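Local coordinates for protein probable dipeptidase (Pseudomonas aeruginosa, PDB 3B40) that is probably a metal-dependent dipeptidase that hydrolyses dipeptides, at residues E20-F25 with D391-W396; H14-H19 with E374-T379; G58-A63 with K370-I375; G350-G355 with G397-R402. The protein carries 11 engineered substitutions. All blocks are in the same frame, centred on the assembly; numbering follows the deposited sequence.

Contact 1. Residues E20-F25 with D391-W396; sequences ERILSF and DIAKLW. With CD (cadmium ion), chain B.
The W396 indole is the flat group that meets residues 20-25. S24 CB stands 3.8 Å above the ring plane, offset toward the rim. F25 O sits at the ring edge, near the plane, 3.5 Å from W396 CE3. I22 CD1 comes in obliquely, 4.3 Å from W396 CD1. The indole N-H is used by T379 OG1, and the H19 ring meets the indole edge-to-face. The CB of I22 is directed toward the helix. Its CG1 stands between the backbone N and the carbonyl carbon (chi1 69°). On that branch, I22 CD1 lies 4.1 Å from I392 CG2. The CG2 branch of I22 meets A393 CB at 4.2 Å. The backbones also meet. F25 N gives a weak, bent hydrogen bond to W396 O (2.7 Å, 115° at the hydrogen), and S24 CA makes a CA-H...O contact with the same oxygen. One water donates to both L23 O and A393 O, at 2.7 Å from each. The S24 hydroxyl turns to the backbone N of S61. At the outer end of the loop, both E20 carboxylate oxygens bind a cadmium ion, which E17 also holds. Helix 389-409 has a wider, pi-type turn at 394-396. In the TIM-barrel fold of the M19 family, this seats the connection entering barrel strand 25-29 on an outer helix.

Contact 2. Residues H14-H19 with E374-T379; sequences HAEELH and EIRNVT. With CA (calcium ion), chain E; CD (cadmium ion), chain B.
Residues 14-19 and 375-379 are two helical segments whose axes come within 9.0 Å and cross at 115°, with A15 and R376 nearest by CA. H19 and T379 reach toward each other tip to tip. H19 NE2 is 2.5 Å from T379 OG1, which W396 NE1 also reaches. The H19-T379 bond is nearly straight at 172°; either could be the donor. H19 and R376 slide past each other in opposite directions, and R376 CG comes within 3.4 Å of H19 CD2. I375 CD1 approaches the imidazole obliquely, 3.8 Å from H19 CE1. A bend at chi3 (-61°) sets R376 NE near E16 CG, which lies over one face of the guanidinium, toward its rim. The E16 carboxylate makes no salt bridge: OE2 is 4.5 Å from R376 NH2, well out of the guanidinium plane. A water joins R376 NH1 to E16 O instead. A15 CB packs on R376 O at 3.7 Å, and L18 CD2 touches T379 CG2. H14 binds calcium together with D389 of helix 389-409. That helix also receives L18 on I392, and I375 and V378 on W396. Helices 9-19, 375-385 and 389-409 thus pack together, and I375 also touches S24 in the loop before strand 25-29.

Contact 3. Residues G58-A63 with K370-I375; sequences GRLSGA and KDVSEI
G58 and L60 meet V372 and I375 where a Schellman motif ends helix 52-58 ahead of barrel strand 62-68. R59, with positive phi, is the C-prime residue of that motif. G58 lies almost against the other backbone: its CA is 3.8 Å from S373 CA and 3.3 Å from S373 O. With no side chain, the G58 backbone lies directly on S373. The CB of L60 is directed toward residues 370-375. The L60 and V372 side chains cross at about a right angle, with L60 CD2 3.6 Å from V372 CG1. L60 CD1 meets I375 CD1 more loosely, at 4.3 Å. I375 CD1 reaches the backbone after the helix end, 3.8 Å from L60 N. No hydrogen bond joins the two segments. An Asx turn at D371-S373 shapes this part of the loop. D371 OD1 takes S373 N from its anti side and the S373 hydroxyl on its syn lone pair. V372 also touches helix 52-58 and I29 of strand 25-29. The carbonyl oxygen of G58 is buried without a polar partner, and I375 CG1 rests 3.4 Å from it.

Contact 4. Residues G350-G355 with G397-R402; sequences GIDHVG and GGNFLR. With CD (cadmium ion), chain C.
N399 and R402, one turn apart on the helix, bind three carbonyls, those of I351, D352 and V354, that precede or begin strand 354-357. N399 ND2 gives both its hydrogens: one to V354 O at 2.7 Å, nearly in the amide plane and close to straight (164°), the other to I351 O at 2.8 Å, tilted from that plane. R402 grips D352 O end-on with two nitrogens, NH2 at 2.8 Å and NH1 at 3.0 Å, the oxygen lying in the guanidinium plane. NH2 meets the carbonyl on a lone pair. N399 O lies over the centre of one guanidinium face. A weak bond from R402 NH2 to N399 OD1 ties the two side chains together. R402 NH1 also bonds G259 O. In the next shell, D352 OD1 pairs with K394, and H353 ND1 bonds G260 O. H353 NE2 binds a cadmium ion at 2.3 Å, and four waters are its other ligands. One of these waters donates to D352 OD2. Residues 350-355 thus touch helix 389-409 through N399 and R402, and helix 335-349 through I351 and V354, with strand 261-265 paired to strand 354-357.

Overall arrangement
Contacts 2 and 3 are buried, while contacts 1 and 4 are partly buried. Contacts 1 and 4 use successive turns of helix 389-409, and the K394-D352 salt bridge joins them. Contact 2 shares E374 and I375 with contact 3, and it meets contact 1 through the W396-T379 hydrogen bond. S24 of contact 1 probably hydrogen-bonds S61 and G62 of contact 3. The chemistry differs. Contact 4 has side-chain donors on backbone carbonyls, contact 3 is mainly apolar, with a close backbone approach and no hydrogen bond across it, and contact 2 turns on one histidine-threonine bond. Contact 1 mixes indole packing with a water bridge. Contacts 3 and 4 reach the same parallel sheet.

Contact 1. Residues E20-F25 with D391-W396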
loop_
_atom_site.group_PDB
_atom_site.type_symbol
_atom_site.label_atom_id
_atom_site.label_comp_id
_atom_site.label_asym_id
_atom_site.label_seq_id
_atom_site.Cartn_x
_atom_site.Cartn_y
_atom_site.Cartn_z
ATOM N N GLU A 20 -1.291 18.313 17.228
ATOM C CA GLU A 20 -2.494 18.992 17.734
ATOM C C GLU A 20 -3.145 19.823 16.634
ATOM O O GLU A 20 -4.331 20.197 16.731
ATOM C CB GLU A 20 -2.112 19.982 18.856
ATOM C CG GLU A 20 -1.849 19.334 20.210
ATOM C CD GLU A 20 -1.395 20.359 21.244
ATOM O OE1 GLU A 20 -1.527 21.582 21.024
ATOM O OE2 GLU A 20 -0.907 19.950 22.277
ATOM N N ARG A 21 -2.350 20.140 15.609
ATOM C CA ARG A 21 -2.747 21.125 14.617
ATOM C C ARG A 21 -2.845 20.575 13.186
ATOM O O ARG A 21 -3.659 21.057 12.428
ATOM C CB ARG A 21 -1.782 22.313 14.630
ATOM C CG ARG A 21 -1.980 23.223 15.851
ATOM C CD ARG A 21 -0.798 24.151 16.139
ATOM N NE ARG A 21 -1.127 24.874 17.375
ATOM C CZ ARG A 21 -0.908 24.409 18.602
ATOM N NH1 ARG A 21 -1.315 25.113 19.654
ATOM N NH2 ARG A 21 -0.279 23.248 18.773
ATOM N N ILE A 22 -1.961 19.658 12.800
ATOM C CA ILE A 22 -1.874 19.248 11.366
ATOM C C ILE A 22 -2.702 18.013 11.114
ATOM O O ILE A 22 -3.014 17.278 12.062
ATOM C CB ILE A 22 -0.406 19.036 10.852
ATOM C CG1 ILE A 22 0.254 17.787 11.484
ATOM C CG2 ILE A 22 0.412 20.297 11.050
ATOM C CD1 ILE A 22 1.598 17.331 10.772
ATOM N N LEU A 23 -3.095 17.829 9.853
ATOM C CA LEU A 23 -3.752 16.618 9.382
ATOM C C LEU A 23 -2.689 15.594 9.072
ATOM O O LEU A 23 -1.604 15.943 8.577
ATOM C CB LEU A 23 -4.503 16.852 8.067
ATOM C CG LEU A 23 -5.557 17.933 7.974
ATOM C CD1 LEU A 23 -6.254 17.897 6.607
ATOM C CD2 LEU A 23 -6.559 17.755 9.116
ATOM N N SER A 24 -3.038 14.333 9.307
ATOM C CA SER A 24 -2.151 13.229 9.023
ATOM C C SER A 24 -2.979 12.175 8.261
ATOM O O SER A 24 -4.158 11.990 8.523
ATOM C CB SER A 24 -1.576 12.665 10.309
ATOM O OG SER A 24 -2.585 12.510 11.267
ATOM N N PHE A 25 -2.361 11.529 7.285
ATOM C CA PHE A 25 -3.075 10.647 6.382
ATOM C C PHE A 25 -2.138 9.526 6.014
ATOM O O PHE A 25 -0.989 9.772 5.683
ATOM C CB PHE A 25 -3.544 11.390 5.131
ATOM C CG PHE A 25 -4.149 10.490 4.081
ATOM C CD1 PHE A 25 -5.350 9.820 4.320
ATOM C CD2 PHE A 25 -3.490 10.272 2.872
ATOM C CE1 PHE A 25 -5.914 8.977 3.342
ATOM C CE2 PHE A 25 -4.063 9.434 1.880
ATOM C CZ PHE A 25 -5.262 8.793 2.125
ATOM N N ASP A 391 6.812 21.409 5.618
ATOM C CA ASP A 391 7.222 20.216 4.853
ATOM C C ASP A 391 6.648 18.943 5.437
ATOM O O ASP A 391 6.168 18.080 4.697
ATOM C CB ASP A 391 8.740 20.125 4.754
ATOM C CG ASP A 391 9.318 21.139 3.748
ATOM O OD1 ASP A 391 8.543 21.907 3.148
ATOM O OD2 ASP A 391 10.542 21.150 3.540
ATOM N N ILE A 392 6.669 18.839 6.763
ATOM C CA ILE A 392 6.022 17.720 7.451
ATOM C C ILE A 392 4.499 17.639 7.176
ATOM O O ILE A 392 3.967 16.536 6.972
ATOM C CB ILE A 392 6.314 17.746 8.966
ATOM C CG1 ILE A 392 7.820 17.622 9.204
ATOM C CG2 ILE A 392 5.504 16.628 9.698
ATOM C CD1 ILE A 392 8.276 18.056 10.632
ATOM N N ALA A 393 3.811 18.786 7.162
ATOM C CA ALA A 393 2.393 18.812 6.830
ATOM C C ALA A 393 2.125 18.323 5.389
ATOM O O ALA A 393 1.090 17.676 5.115
ATOM C CB ALA A 393 1.794 20.215 7.057
ATOM N N LYS A 394 3.036 18.624 4.469
ATOM C CA LYS A 394 2.908 18.166 3.076
ATOM C C LYS A 394 3.097 16.642 3.017
ATOM O O LYS A 394 2.268 15.942 2.458
ATOM C CB LYS A 394 3.957 18.852 2.203
ATOM C CG LYS A 394 3.783 20.345 2.036
ATOM C CD LYS A 394 4.642 20.889 0.905
ATOM C CE LYS A 394 4.392 22.383 0.788
ATOM N NZ LYS A 394 5.312 23.025 -0.181
ATOM N N LEU A 395 4.171 16.145 3.649
ATOM C CA LEU A 395 4.446 14.704 3.787
ATOM C C LEU A 395 3.292 13.927 4.379
ATOM O O LEU A 395 2.934 12.867 3.871
ATOM C CB LEU A 395 5.749 14.411 4.585
ATOM C CG LEU A 395 7.088 14.685 3.894
ATOM C CD1 LEU A 395 8.249 14.696 4.895
ATOM C CD2 LEU A 395 7.371 13.627 2.788
ATOM N N TRP A 396 2.702 14.446 5.451
ATOM C CA TRP A 396 1.619 13.744 6.170
ATOM C C TRP A 396 0.229 13.844 5.544
ATOM O O TRP A 396 -0.788 13.436 6.152
ATOM C CB TRP A 396 1.567 14.194 7.621
ATOM C CG TRP A 396 2.313 13.274 8.550
ATOM C CD1 TRP A 396 3.316 13.618 9.402
ATOM C CD2 TRP A 396 2.130 11.861 8.683
ATOM N NE1 TRP A 396 3.768 12.508 10.071
ATOM C CE2 TRP A 396 3.042 11.416 9.656
ATOM C CE3 TRP A 396 1.271 10.915 8.061
ATOM C CZ2 TRP A 396 3.139 10.075 10.033
ATOM C CZ3 TRP A 396 1.359 9.569 8.456
ATOM C CH2 TRP A 396 2.294 9.170 9.421
HETATM CD CD CD B . -0.415 22.299 23.014
HETATM O O HOH W 1 -1.166 17.791 6.671
HETATM O O HOH W 2 0.515 11.083 3.689
#

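Contact 2. Residues H14-H19 with E374-T379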
loop_
_atom_site.group_PDB
_atom_site.type_symbol
_atom_site.label_atom_id
_atom_site.label_comp_id
_atom_site.label_asym_id
_atom_site.label_seq_id
_atom_site.Cartn_x
_atom_site.Cartn_y
_atom_site.Cartn_z
ATOM N N HIS A 14 7.644 18.904 20.538
ATOM C CA HIS A 14 7.448 19.560 19.259
ATOM C C HIS A 14 6.566 18.708 18.328
ATOM O O HIS A 14 5.667 19.238 17.699
ATOM C CB HIS A 14 8.811 19.833 18.655
ATOM C CG HIS A 14 8.781 20.608 17.384
ATOM N ND1 HIS A 14 9.892 20.726 16.578
ATOM C CD2 HIS A 14 7.783 21.276 16.755
ATOM C CE1 HIS A 14 9.588 21.447 15.513
ATOM N NE2 HIS A 14 8.317 21.799 15.597
ATOM N N ALA A 15 6.807 17.400 18.261
ATOM C CA ALA A 15 6.012 16.493 17.420
ATOM C C ALA A 15 4.550 16.528 17.892
ATOM O O ALA A 15 3.632 16.644 17.081
ATOM C CB ALA A 15 6.561 15.068 17.509
ATOM N N GLU A 16 4.340 16.442 19.205
ATOM C CA GLU A 16 2.964 16.449 19.763
ATOM C C GLU A 16 2.246 17.768 19.499
ATOM O O GLU A 16 1.108 17.777 19.032
ATOM C CB GLU A 16 2.968 16.070 21.255
ATOM C CG GLU A 16 3.460 14.635 21.475
ATOM C CD GLU A 16 3.878 14.361 22.901
ATOM O OE1 GLU A 16 3.864 15.302 23.746
ATOM O OE2 GLU A 16 4.215 13.192 23.172
ATOM N N GLU A 17 2.933 18.884 19.715
ATOM C CA GLU A 17 2.337 20.195 19.431
ATOM C C GLU A 17 1.891 20.319 17.986
ATOM O O GLU A 17 0.804 20.864 17.695
ATOM C CB GLU A 17 3.304 21.335 19.810
ATOM C CG GLU A 17 3.426 21.555 21.304
ATOM C CD GLU A 17 2.082 21.977 21.958
ATOM O OE1 GLU A 17 1.292 22.730 21.335
ATOM O OE2 GLU A 17 1.799 21.541 23.094
ATOM N N LEU A 18 2.704 19.794 17.067
ATOM C CA LEU A 18 2.394 19.891 15.632
ATOM C C LEU A 18 1.154 19.037 15.277
ATOM O O LEU A 18 0.252 19.481 14.533
ATOM C CB LEU A 18 3.653 19.547 14.789
ATOM C CG LEU A 18 3.649 19.705 13.253
ATOM C CD1 LEU A 18 3.511 21.189 12.782
ATOM C CD2 LEU A 18 4.877 19.022 12.640
ATOM N N HIS A 19 1.078 17.844 15.856
ATOM C CA HIS A 19 -0.063 16.964 15.605
ATOM C C HIS A 19 -1.347 17.323 16.325
ATOM O O HIS A 19 -2.381 16.699 16.051
ATOM C CB HIS A 19 0.293 15.506 15.847
ATOM C CG HIS A 19 1.160 14.929 14.778
ATOM N ND1 HIS A 19 0.653 14.473 13.578
ATOM C CD2 HIS A 19 2.497 14.745 14.718
ATOM C CE1 HIS A 19 1.645 14.018 12.831
ATOM N NE2 HIS A 19 2.775 14.173 13.497
ATOM N N GLU A 374 1.443 5.541 16.906
ATOM C CA GLU A 374 2.885 5.931 16.946
ATOM C C GLU A 374 3.352 6.861 15.787
ATOM O O GLU A 374 4.561 7.140 15.605
ATOM C CB GLU A 374 3.756 4.671 17.057
ATOM C CG GLU A 374 3.702 4.015 18.441
ATOM C CD GLU A 374 4.708 2.886 18.665
ATOM O OE1 GLU A 374 5.359 2.395 17.717
ATOM O OE2 GLU A 374 4.855 2.470 19.837
ATOM N N ILE A 375 2.400 7.403 15.036
ATOM C CA ILE A 375 2.757 8.304 13.907
ATOM C C ILE A 375 3.658 9.483 14.279
ATOM O O ILE A 375 4.482 9.923 13.473
ATOM C CB ILE A 375 1.503 8.820 13.139
ATOM C CG1 ILE A 375 0.628 9.734 14.026
ATOM C CG2 ILE A 375 0.694 7.621 12.602
ATOM C CD1 ILE A 375 -0.279 10.713 13.204
ATOM N N ARG A 376 3.524 10.005 15.508
ATOM C CA ARG A 376 4.305 11.170 15.897
ATOM C C ARG A 376 5.787 10.838 16.036
ATOM O O ARG A 376 6.623 11.726 15.993
ATOM C CB ARG A 376 3.730 11.814 17.164
ATOM C CG ARG A 376 2.251 12.211 16.960
ATOM C CD ARG A 376 1.568 12.745 18.196
ATOM N NE ARG A 376 1.558 11.728 19.237
ATOM C CZ ARG A 376 0.859 11.800 20.355
ATOM N NH1 ARG A 376 0.082 12.859 20.606
ATOM N NH2 ARG A 376 0.951 10.817 21.223
ATOM N N ASN A 377 6.093 9.557 16.247
ATOM C CA ASN A 377 7.458 9.033 16.199
ATOM C C ASN A 377 8.105 9.265 14.824
ATOM O O ASN A 377 9.294 9.557 14.755
ATOM C CB ASN A 377 7.470 7.541 16.509
ATOM C CG ASN A 377 7.261 7.248 17.986
ATOM O OD1 ASN A 377 7.120 8.177 18.805
ATOM N ND2 ASN A 377 7.270 5.955 18.346
ATOM N N VAL A 378 7.316 9.145 13.752
ATOM C CA VAL A 378 7.794 9.388 12.378
ATOM C C VAL A 378 8.090 10.865 12.295
ATOM O O VAL A 378 9.174 11.279 11.836
ATOM C CB VAL A 378 6.718 9.002 11.274
ATOM C CG1 VAL A 378 7.247 9.294 9.878
ATOM C CG2 VAL A 378 6.314 7.525 11.377
ATOM N N THR A 379 7.146 11.673 12.789
ATOM C CA THR A 379 7.351 13.121 12.835
ATOM C C THR A 379 8.591 13.550 13.635
ATOM O O THR A 379 9.291 14.484 13.256
ATOM C CB THR A 379 6.086 13.846 13.334
ATOM O OG1 THR A 379 4.999 13.516 12.459
ATOM C CG2 THR A 379 6.296 15.359 13.327
HETATM CA CA CA E . 6.860 23.589 14.923
HETATM CD CD CD B . -0.415 22.299 23.014
HETATM O O HOH W 3 -0.301 15.537 19.390
HETATM O O HOH W 4 4.771 23.001 15.999
#

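Contact 3. Residues G58-A63 with K370-I375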
loop_
_atom_site.group_PDB
_atom_site.type_symbol
_atom_site.label_atom_id
_atom_site.label_comp_id
_atom_site.label_asym_id
_atom_site.label_seq_id
_atom_site.Cartn_x
_atom_site.Cartn_y
_atom_site.Cartn_z
ATOM N N GLY A 58 -2.702 8.675 18.604
ATOM C CA GLY A 58 -1.671 9.161 17.716
ATOM C C GLY A 58 -2.079 10.449 17.059
ATOM O O GLY A 58 -1.225 11.158 16.555
ATOM N N ARG A 59 -3.386 10.752 17.036
ATOM C CA ARG A 59 -3.901 11.914 16.270
ATOM C C ARG A 59 -3.857 11.704 14.748
ATOM O O ARG A 59 -3.713 12.664 14.004
ATOM C CB ARG A 59 -3.157 13.234 16.618
ATOM C CG ARG A 59 -3.083 13.598 18.109
ATOM C CD ARG A 59 -4.470 13.765 18.733
ATOM N NE ARG A 59 -5.327 14.731 18.028
ATOM C CZ ARG A 59 -5.487 16.016 18.371
ATOM N NH1 ARG A 59 -6.302 16.771 17.656
ATOM N NH2 ARG A 59 -4.869 16.551 19.439
ATOM N N LEU A 60 -3.957 10.451 14.291
ATOM C CA LEU A 60 -4.114 10.159 12.857
ATOM C C LEU A 60 -5.470 10.647 12.424
ATOM O O LEU A 60 -6.468 10.211 12.994
ATOM C CB LEU A 60 -4.048 8.643 12.622
ATOM C CG LEU A 60 -4.064 8.229 11.137
ATOM C CD1 LEU A 60 -2.934 8.862 10.328
ATOM C CD2 LEU A 60 -4.053 6.705 10.976
ATOM N N SER A 61 -5.519 11.532 11.430
ATOM C CA SER A 61 -6.794 12.101 10.978
ATOM C C SER A 61 -7.587 11.129 10.108
ATOM O O SER A 61 -8.823 11.143 10.107
ATOM C CB SER A 61 -6.577 13.406 10.203
ATOM O OG SER A 61 -5.684 14.257 10.921
ATOM N N GLY A 62 -6.873 10.336 9.317
ATOM C CA GLY A 62 -7.578 9.423 8.422
ATOM C C GLY A 62 -6.632 8.523 7.663
ATOM O O GLY A 62 -5.419 8.595 7.853
ATOM N N ALA A 63 -7.192 7.639 6.836
ATOM C CA ALA A 63 -6.397 6.626 6.125
ATOM C C ALA A 63 -7.153 6.102 4.924
ATOM O O ALA A 63 -8.390 6.120 4.913
ATOM C CB ALA A 63 -6.074 5.459 7.049
ATOM N N LYS A 370 4.807 1.046 15.122
ATOM C CA LYS A 370 4.283 -0.294 15.074
ATOM C C LYS A 370 2.779 -0.315 14.903
ATOM O O LYS A 370 2.194 -1.361 14.624
ATOM C CB LYS A 370 4.711 -1.074 16.316
ATOM C CG LYS A 370 3.973 -0.708 17.607
ATOM C CD LYS A 370 4.517 -1.538 18.759
ATOM C CE LYS A 370 4.294 -0.838 20.079
ATOM N NZ LYS A 370 2.900 -1.058 20.590
ATOM N N ASP A 371 2.159 0.841 15.111
ATOM C CA ASP A 371 0.737 1.004 14.839
ATOM C C ASP A 371 0.386 2.503 14.713
ATOM O O ASP A 371 1.262 3.372 14.844
ATOM C CB ASP A 371 -0.117 0.227 15.885
ATOM C CG ASP A 371 0.015 0.791 17.299
ATOM O OD1 ASP A 371 0.045 2.040 17.466
ATOM O OD2 ASP A 371 0.096 -0.025 18.242
ATOM N N VAL A 372 -0.878 2.806 14.438
ATOM C CA VAL A 372 -1.271 4.183 14.078
ATOM C C VAL A 372 -1.118 5.155 15.238
ATOM O O VAL A 372 -1.135 6.366 15.026
ATOM C CB VAL A 372 -2.718 4.311 13.498
ATOM C CG1 VAL A 372 -2.805 3.594 12.148
ATOM C CG2 VAL A 372 -3.758 3.776 14.495
ATOM N N SER A 373 -0.976 4.613 16.453
ATOM C CA SER A 373 -0.877 5.455 17.644
ATOM C C SER A 373 0.522 6.073 17.719
ATOM O O SER A 373 0.745 7.024 18.489
ATOM C CB SER A 373 -1.192 4.654 18.922
ATOM O OG SER A 373 -0.070 3.918 19.355
ATOM N N GLU A 374 1.443 5.541 16.906
ATOM C CA GLU A 374 2.885 5.931 16.946
ATOM C C GLU A 374 3.352 6.861 15.787
ATOM O O GLU A 374 4.561 7.140 15.605
ATOM C CB GLU A 374 3.756 4.671 17.057
ATOM C CG GLU A 374 3.702 4.015 18.441
ATOM C CD GLU A 374 4.708 2.886 18.665
ATOM O OE1 GLU A 374 5.359 2.395 17.717
ATOM O OE2 GLU A 374 4.855 2.470 19.837
ATOM N N ILE A 375 2.400 7.403 15.036
ATOM C CA ILE A 375 2.757 8.304 13.907
ATOM C C ILE A 375 3.658 9.483 14.279
ATOM O O ILE A 375 4.482 9.923 13.473
ATOM C CB ILE A 375 1.503 8.820 13.139
ATOM C CG1 ILE A 375 0.628 9.734 14.026
ATOM C CG2 ILE A 375 0.694 7.621 12.602
ATOM C CD1 ILE A 375 -0.279 10.713 13.204
#

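Contact 4. Residues G350-G355 with G397-R402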
loop_
_atom_site.group_PDB
_atom_site.type_symbol
_atom_site.label_atom_id
_atom_site.label_comp_id
_atom_site.label_asym_id
_atom_site.label_seq_id
_atom_site.Cartn_x
_atom_site.Cartn_y
_atom_site.Cartn_z
ATOM N N GLY A 350 11.222 16.177 -5.149
ATOM C CA GLY A 350 10.902 17.426 -4.458
ATOM C C GLY A 350 9.841 17.232 -3.395
ATOM O O GLY A 350 9.001 16.310 -3.498
ATOM N N ILE A 351 9.844 18.119 -2.394
ATOM C CA ILE A 351 9.008 17.935 -1.193
ATOM C C ILE A 351 7.530 17.819 -1.553
ATOM O O ILE A 351 6.768 17.220 -0.813
ATOM C CB ILE A 351 9.238 19.056 -0.090
ATOM C CG1 ILE A 351 8.500 18.716 1.212
ATOM C CG2 ILE A 351 8.849 20.452 -0.550
ATOM C CD1 ILE A 351 9.166 17.594 2.002
ATOM N N ASP A 352 7.136 18.391 -2.689
ATOM C CA ASP A 352 5.711 18.458 -3.053
ATOM C C ASP A 352 5.152 17.124 -3.593
ATOM O O ASP A 352 3.933 16.982 -3.860
ATOM C CB ASP A 352 5.481 19.544 -4.098
ATOM C CG ASP A 352 5.624 20.966 -3.551
ATOM O OD1 ASP A 352 5.380 21.243 -2.340
ATOM O OD2 ASP A 352 5.927 21.844 -4.386
ATOM N N HIS A 353 6.027 16.143 -3.758
ATOM C CA HIS A 353 5.632 14.905 -4.431
ATOM C C HIS A 353 5.862 13.660 -3.624
ATOM O O HIS A 353 5.927 12.536 -4.196
ATOM C CB HIS A 353 6.340 14.809 -5.787
ATOM C CG HIS A 353 5.973 15.929 -6.692
ATOM N ND1 HIS A 353 4.749 15.988 -7.323
ATOM C CD2 HIS A 353 6.618 17.081 -6.997
ATOM C CE1 HIS A 353 4.680 17.105 -8.027
ATOM N NE2 HIS A 353 5.804 17.776 -7.853
ATOM N N VAL A 354 5.981 13.860 -2.310
ATOM C CA VAL A 354 6.235 12.779 -1.371
ATOM C C VAL A 354 5.184 12.729 -0.223
ATOM O O VAL A 354 4.682 13.759 0.256
ATOM C CB VAL A 354 7.713 12.810 -0.826
ATOM C CG1 VAL A 354 8.063 11.528 -0.038
ATOM C CG2 VAL A 354 8.727 12.964 -1.967
ATOM N N GLY A 355 4.867 11.509 0.199
ATOM C CA GLY A 355 3.939 11.261 1.326
ATOM C C GLY A 355 4.417 10.065 2.118
ATOM O O GLY A 355 5.558 9.652 1.969
ATOM N N GLY A 397 0.157 14.386 4.326
ATOM C CA GLY A 397 -1.127 14.416 3.629
ATOM C C GLY A 397 -1.422 15.592 2.717
ATOM O O GLY A 397 -2.240 15.464 1.795
ATOM N N GLY A 398 -0.789 16.740 2.966
ATOM C CA GLY A 398 -0.991 17.938 2.125
ATOM C C GLY A 398 -0.800 17.661 0.632
ATOM O O GLY A 398 -1.569 18.132 -0.204
ATOM N N ASN A 399 0.244 16.903 0.301
ATOM C CA ASN A 399 0.541 16.595 -1.101
ATOM C C ASN A 399 -0.522 15.698 -1.701
ATOM O O ASN A 399 -1.007 15.945 -2.829
ATOM C CB ASN A 399 1.907 15.920 -1.200
ATOM C CG ASN A 399 3.056 16.854 -0.883
ATOM O OD1 ASN A 399 2.970 18.061 -1.117
ATOM N ND2 ASN A 399 4.175 16.291 -0.394
ATOM N N PHE A 400 -0.884 14.648 -0.956
ATOM C CA PHE A 400 -1.955 13.739 -1.394
ATOM C C PHE A 400 -3.257 14.483 -1.637
ATOM O O PHE A 400 -3.933 14.241 -2.631
ATOM C CB PHE A 400 -2.176 12.556 -0.424
ATOM C CG PHE A 400 -3.246 11.577 -0.887
ATOM C CD1 PHE A 400 -2.900 10.424 -1.594
ATOM C CD2 PHE A 400 -4.591 11.807 -0.616
ATOM C CE1 PHE A 400 -3.875 9.516 -2.004
ATOM C CE2 PHE A 400 -5.582 10.901 -1.051
ATOM C CZ PHE A 400 -5.213 9.760 -1.728
ATOM N N LEU A 401 -3.639 15.352 -0.699
ATOM C CA LEU A 401 -4.892 16.096 -0.821
ATOM C C LEU A 401 -4.885 17.032 -2.043
ATOM O O LEU A 401 -5.898 17.165 -2.700
ATOM C CB LEU A 401 -5.159 16.886 0.454
ATOM C CG LEU A 401 -5.408 16.093 1.755
ATOM C CD1 LEU A 401 -5.550 17.030 2.952
ATOM C CD2 LEU A 401 -6.648 15.193 1.629
ATOM N N ARG A 402 -3.741 17.665 -2.352
ATOM C CA ARG A 402 -3.627 18.522 -3.566
ATOM C C ARG A 402 -3.855 17.672 -4.813
ATOM O O ARG A 402 -4.684 17.997 -5.688
ATOM C CB ARG A 402 -2.232 19.168 -3.671
ATOM C CG ARG A 402 -1.982 20.071 -4.948
ATOM C CD ARG A 402 -0.486 20.205 -5.273
ATOM N NE ARG A 402 0.108 18.932 -5.734
ATOM C CZ ARG A 402 1.114 18.269 -5.143
ATOM N NH1 ARG A 402 1.551 17.128 -5.675
ATOM N NH2 ARG A 402 1.682 18.719 -4.022
HETATM CD CD CD C . 6.041 19.929 -8.600
HETATM O O HOH W 5 4.608 21.017 -7.129
HETATM O O HOH W 6 3.357 20.116 -8.968
HETATM O O HOH W 7 7.257 19.048 -10.595
HETATM O O HOH W 8 8.214 20.135 -7.494
#